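PDB 4QYR: AT-less polyketide synthase from Streptomyces platensis subsp. rosaceus, which contributes a ketosynthase domain to isomigrastatin assembly, where it probably catalyses decarboxylative condensation of a growing acyl chain with a carrier-bound malonyl extender. Local coordinates for residues V119-L132 and F142-N154. Sequence-based numbering, arbitrary orientation.
Sequences VYFGVSGSDYHHLL and FTATGNAHSMLAN
His149 turns its CG anti to its own carbonyl carbon (chi1 -72°), which swings the imidazole off the first turn of helix 149-160 and into the bend of 123-126; Val123 keeps CG2 anti to the backbone N and lays it over one ring face, a CH-pi contact 4.2 Å from CG2 to the His149 centroid, displaced toward the rim. At the ring edge NE2 gives a weak, bent hydrogen bond to Ser124 O (3.3 Å, N-H...O 148°), while CE1 comes up to Gly125 O. The hydroxyl of Ser126 approaches CE1 obliquely. The same Val123 meets Leu152 tip to tip, CB to CD1 at 3.7 Å. The other Leu152 branch, CD2, runs against Phe121 CG and CD2, the two side chains crossing at about a right angle. Val119 extends this apolar row to Ala153.

Farther along, Asn147 sends ND2 back to Thr143 O (2.8 Å), nearly in the amide plane, which fixes the amide's rotation and directs OD1 at helix 127-135. There a water bridges OD1 to His129 N, and His129 CB lies 3.6 Å from Asn147 OD1. Thr143 CG2 sits over a face of the His129 ring and also meets Leu132 CD1 at 3.7 Å, while Thr143 OG1 is hydrogen-bonded to Asp140 N. His129 also meets the ring of His130 of the second subunit, and Ser150 OG makes a weak hydrogen bond to Asp170 of that subunit, so the contact borders the dimer interface. The helical pieces 127-132 and 142-147 run roughly antiparallel, 154° between their directions, and helix 149-160 packs against the face of strand 117-122 that carries Val119, Phe121 and Val123: a helix packed on the edge region of the central sheet in the N-terminal half of a thiolase-fold ketosynthase.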
loop_
_atom_site.group_PDB
_atom_site.type_symbol
_atom_site.label_atom_id
_atom_site.label_comp_id
_atom_site.label_asym_id
_atom_site.label_seq_id
_atom_site.Cartn_x
_atom_site.Cartn_y
_atom_site.Cartn_z
ATOM N N VAL A 119 -1.699 5.671 9.522
ATOM C CA VAL A 119 -0.563 4.825 9.818
ATOM C C VAL A 119 -0.113 4.138 8.546
ATOM O O VAL A 119 -0.865 3.365 7.963
ATOM C CB VAL A 119 -0.908 3.767 10.859
ATOM C CG1 VAL A 119 0.246 2.783 10.992
ATOM C CG2 VAL A 119 -1.278 4.426 12.201
ATOM N N TYR A 120 1.112 4.435 8.118
ATOM C CA TYR A 120 1.657 3.936 6.850
ATOM C C TYR A 120 3.013 3.330 7.112
ATOM O O TYR A 120 3.960 4.042 7.412
ATOM C CB TYR A 120 1.771 5.056 5.829
ATOM C CG TYR A 120 0.541 5.917 5.751
ATOM C CD1 TYR A 120 -0.389 5.751 4.739
ATOM C CD2 TYR A 120 0.313 6.909 6.694
ATOM C CE1 TYR A 120 -1.513 6.561 4.663
ATOM C CE2 TYR A 120 -0.795 7.719 6.633
ATOM C CZ TYR A 120 -1.709 7.550 5.624
ATOM O OH TYR A 120 -2.820 8.372 5.603
ATOM N N PHE A 121 3.116 2.018 7.023
ATOM C CA PHE A 121 4.326 1.367 7.492
ATOM C C PHE A 121 4.886 0.441 6.407
ATOM O O PHE A 121 4.171 -0.398 5.857
ATOM C CB PHE A 121 4.023 0.597 8.764
ATOM C CG PHE A 121 5.160 0.531 9.711
ATOM C CD1 PHE A 121 5.183 1.350 10.835
ATOM C CD2 PHE A 121 6.209 -0.348 9.503
ATOM C CE1 PHE A 121 6.252 1.300 11.731
ATOM C CE2 PHE A 121 7.280 -0.404 10.400
ATOM C CZ PHE A 121 7.300 0.416 11.512
ATOM N N GLY A 122 6.163 0.602 6.078
ATOM C CA GLY A 122 6.738 -0.158 4.984
ATOM C C GLY A 122 7.285 -1.463 5.495
ATOM O O GLY A 122 7.874 -1.504 6.577
ATOM N N VAL A 123 7.094 -2.525 4.717
ATOM C CA VAL A 123 7.495 -3.876 5.105
ATOM C C VAL A 123 7.467 -4.749 3.860
ATOM O O VAL A 123 6.574 -4.591 3.031
ATOM C CB VAL A 123 6.554 -4.434 6.189
ATOM C CG1 VAL A 123 5.115 -4.305 5.737
ATOM C CG2 VAL A 123 6.870 -5.877 6.491
ATOM N N SER A 124 8.426 -5.658 3.704
ATOM C CA SER A 124 8.483 -6.462 2.478
ATOM C C SER A 124 8.467 -7.975 2.666
ATOM O O SER A 124 7.783 -8.677 1.934
ATOM C CB SER A 124 9.721 -6.092 1.665
ATOM O OG SER A 124 9.611 -4.760 1.190
ATOM N N GLY A 125 9.211 -8.495 3.628
ATOM C CA GLY A 125 9.351 -9.932 3.708
ATOM C C GLY A 125 8.476 -10.619 4.718
ATOM O O GLY A 125 8.125 -10.042 5.736
ATOM N N SER A 126 8.116 -11.861 4.430
ATOM C CA SER A 126 7.517 -12.732 5.432
ATOM C C SER A 126 8.515 -13.812 5.830
ATOM O O SER A 126 8.214 -15.000 5.790
ATOM C CB SER A 126 6.227 -13.360 4.906
ATOM O OG SER A 126 5.384 -12.371 4.353
ATOM N N ASP A 127 9.716 -13.390 6.192
ATOM C CA ASP A 127 10.767 -14.336 6.514
ATOM C C ASP A 127 10.361 -15.263 7.671
ATOM O O ASP A 127 10.588 -16.461 7.603
ATOM C CB ASP A 127 12.063 -13.594 6.854
ATOM C CG ASP A 127 12.788 -13.064 5.616
ATOM O OD1 ASP A 127 12.153 -12.941 4.534
ATOM O OD2 ASP A 127 14.006 -12.778 5.728
ATOM N N TYR A 128 9.743 -14.717 8.715
ATOM C CA TYR A 128 9.404 -15.498 9.908
ATOM C C TYR A 128 8.440 -16.628 9.629
ATOM O O TYR A 128 8.555 -17.710 10.203
ATOM C CB TYR A 128 8.797 -14.601 10.973
ATOM C CG TYR A 128 8.771 -15.179 12.369
ATOM C CD1 TYR A 128 9.944 -15.557 13.005
ATOM C CD2 TYR A 128 7.583 -15.281 13.081
ATOM C CE1 TYR A 128 9.935 -16.063 14.289
ATOM C CE2 TYR A 128 7.564 -15.786 14.373
ATOM C CZ TYR A 128 8.746 -16.173 14.968
ATOM O OH TYR A 128 8.753 -16.670 16.249
ATOM N N HIS A 129 7.474 -16.356 8.760
ATOM C CA HIS A 129 6.421 -17.304 8.447
ATOM C C HIS A 129 7.033 -18.486 7.745
ATOM O O HIS A 129 6.602 -19.620 7.942
ATOM C CB HIS A 129 5.355 -16.653 7.584
ATOM C CG HIS A 129 4.052 -17.385 7.557
ATOM N ND1 HIS A 129 3.918 -18.696 7.966
ATOM C CD2 HIS A 129 2.816 -16.981 7.172
ATOM C CE1 HIS A 129 2.657 -19.068 7.838
ATOM N NE2 HIS A 129 1.968 -18.046 7.360
ATOM N N HIS A 130 8.051 -18.219 6.934
ATOM C CA HIS A 130 8.809 -19.293 6.316
ATOM C C HIS A 130 9.511 -20.087 7.414
ATOM O O HIS A 130 9.502 -21.332 7.403
ATOM C CB HIS A 130 9.817 -18.754 5.295
ATOM C CG HIS A 130 9.191 -18.243 4.030
ATOM N ND1 HIS A 130 9.640 -17.112 3.380
ATOM C CD2 HIS A 130 8.158 -18.715 3.289
ATOM C CE1 HIS A 130 8.907 -16.906 2.300
ATOM N NE2 HIS A 130 8.002 -17.864 2.220
ATOM N N LEU A 131 10.088 -19.365 8.376
ATOM C CA LEU A 131 10.832 -19.978 9.468
ATOM C C LEU A 131 9.963 -20.923 10.287
ATOM O O LEU A 131 10.428 -21.983 10.703
ATOM C CB LEU A 131 11.420 -18.905 10.376
ATOM C CG LEU A 131 12.214 -19.408 11.582
ATOM C CD1 LEU A 131 13.345 -20.320 11.126
ATOM C CD2 LEU A 131 12.751 -18.249 12.399
ATOM N N LEU A 132 8.712 -20.525 10.518
ATOM C CA LEU A 132 7.745 -21.336 11.260
ATOM C C LEU A 132 7.463 -22.631 10.544
ATOM O O LEU A 132 7.407 -23.706 11.144
ATOM C CB LEU A 132 6.419 -20.594 11.442
ATOM C CG LEU A 132 6.363 -19.406 12.391
ATOM C CD1 LEU A 132 4.933 -18.968 12.551
ATOM C CD2 LEU A 132 6.962 -19.791 13.728
ATOM N N PHE A 142 -3.285 -17.612 15.423
ATOM C CA PHE A 142 -2.388 -16.491 15.668
ATOM C C PHE A 142 -1.355 -16.323 14.568
ATOM O O PHE A 142 -0.772 -15.238 14.421
ATOM C CB PHE A 142 -1.667 -16.646 17.008
ATOM C CG PHE A 142 -2.548 -16.431 18.204
ATOM C CD1 PHE A 142 -3.486 -15.413 18.215
ATOM C CD2 PHE A 142 -2.460 -17.280 19.310
ATOM C CE1 PHE A 142 -4.306 -15.235 19.314
ATOM C CE2 PHE A 142 -3.265 -17.103 20.399
ATOM C CZ PHE A 142 -4.194 -16.088 20.405
ATOM N N THR A 143 -1.108 -17.390 13.808
ATOM C CA THR A 143 -0.079 -17.332 12.769
ATOM C C THR A 143 -0.479 -16.379 11.661
ATOM O O THR A 143 0.303 -15.517 11.263
ATOM C CB THR A 143 0.200 -18.679 12.117
ATOM O OG1 THR A 143 0.305 -19.708 13.110
ATOM C CG2 THR A 143 1.493 -18.586 11.318
ATOM N N ALA A 144 -1.706 -16.553 11.176
ATOM C CA ALA A 144 -2.264 -15.722 10.114
ATOM C C ALA A 144 -2.256 -14.240 10.499
ATOM O O ALA A 144 -1.730 -13.388 9.779
ATOM C CB ALA A 144 -3.666 -16.172 9.796
ATOM N N THR A 145 -2.868 -13.950 11.635
ATOM C CA THR A 145 -2.782 -12.656 12.252
ATOM C C THR A 145 -1.336 -12.199 12.477
ATOM O O THR A 145 -1.008 -11.017 12.346
ATOM C CB THR A 145 -3.543 -12.692 13.575
ATOM O OG1 THR A 145 -4.865 -12.194 13.357
ATOM C CG2 THR A 145 -2.835 -11.878 14.669
ATOM N N GLY A 146 -0.463 -13.143 12.807
ATOM C CA GLY A 146 0.878 -12.779 13.215
ATOM C C GLY A 146 1.802 -12.505 12.060
ATOM O O GLY A 146 2.955 -12.113 12.239
ATOM N N ASN A 147 1.299 -12.713 10.856
ATOM C CA ASN A 147 2.170 -12.657 9.709
ATOM C C ASN A 147 1.633 -11.966 8.486
ATOM O O ASN A 147 2.363 -11.789 7.525
ATOM C CB ASN A 147 2.587 -14.062 9.359
ATOM C CG ASN A 147 3.584 -14.589 10.333
ATOM O OD1 ASN A 147 4.771 -14.252 10.247
ATOM N ND2 ASN A 147 3.115 -15.373 11.312
ATOM N N ALA A 148 0.378 -11.558 8.513
ATOM C CA ALA A 148 -0.163 -10.769 7.421
ATOM C C ALA A 148 0.389 -9.340 7.487
ATOM O O ALA A 148 0.427 -8.736 8.559
ATOM C CB ALA A 148 -1.666 -10.774 7.485
ATOM N N HIS A 149 0.821 -8.790 6.355
ATOM C CA HIS A 149 1.409 -7.445 6.376
ATOM C C HIS A 149 0.407 -6.388 6.827
ATOM O O HIS A 149 0.766 -5.415 7.494
ATOM C CB HIS A 149 1.955 -7.068 5.008
ATOM C CG HIS A 149 3.208 -7.794 4.635
ATOM N ND1 HIS A 149 3.978 -8.467 5.556
ATOM C CD2 HIS A 149 3.823 -7.956 3.439
ATOM C CE1 HIS A 149 5.014 -9.013 4.945
ATOM N NE2 HIS A 149 4.943 -8.718 3.661
ATOM N N SER A 150 -0.846 -6.574 6.440
ATOM C CA SER A 150 -1.919 -5.706 6.892
ATOM C C SER A 150 -1.945 -5.579 8.401
ATOM O O SER A 150 -2.217 -4.510 8.941
ATOM C CB SER A 150 -3.259 -6.235 6.412
ATOM O OG SER A 150 -3.238 -7.652 6.409
HETATM N N MSE A 151 -1.645 -6.669 9.089
HETATM C CA MSE A 151 -1.728 -6.646 10.539
HETATM C C MSE A 151 -0.673 -5.761 11.154
HETATM O O MSE A 151 -0.921 -5.095 12.163
HETATM C CB MSE A 151 -1.637 -8.057 11.111
HETATM C CG MSE A 151 -2.997 -8.748 11.133
HETATM SE SE MSE A 151 -4.351 -7.641 12.020
HETATM C CE MSE A 151 -5.898 -8.643 11.460
ATOM N N LEU A 152 0.493 -5.733 10.535
ATOM C CA LEU A 152 1.537 -4.849 10.995
ATOM C C LEU A 152 0.976 -3.442 11.195
ATOM O O LEU A 152 1.164 -2.842 12.245
ATOM C CB LEU A 152 2.691 -4.831 10.009
ATOM C CG LEU A 152 3.995 -4.202 10.486
ATOM C CD1 LEU A 152 5.113 -4.731 9.624
ATOM C CD2 LEU A 152 3.943 -2.724 10.378
ATOM N N ALA A 153 0.266 -2.932 10.196
ATOM C CA ALA A 153 -0.281 -1.585 10.280
ATOM C C ALA A 153 -1.513 -1.559 11.170
ATOM O O ALA A 153 -1.604 -0.739 12.078
ATOM C CB ALA A 153 -0.615 -1.050 8.884
ATOM N N ASN A 154 -2.457 -2.459 10.919
ATOM C CA ASN A 154 -3.738 -2.394 11.612
ATOM C C ASN A 154 -3.598 -2.599 13.124
ATOM O O ASN A 154 -4.275 -1.947 13.919
ATOM C CB ASN A 154 -4.720 -3.421 11.030
ATOM C CG ASN A 154 -5.005 -3.200 9.540
ATOM O OD1 ASN A 154 -4.839 -2.104 9.005
ATOM N ND2 ASN A 154 -5.457 -4.247 8.875
HETATM O O HOH W 1 6.551 -13.532 8.435
#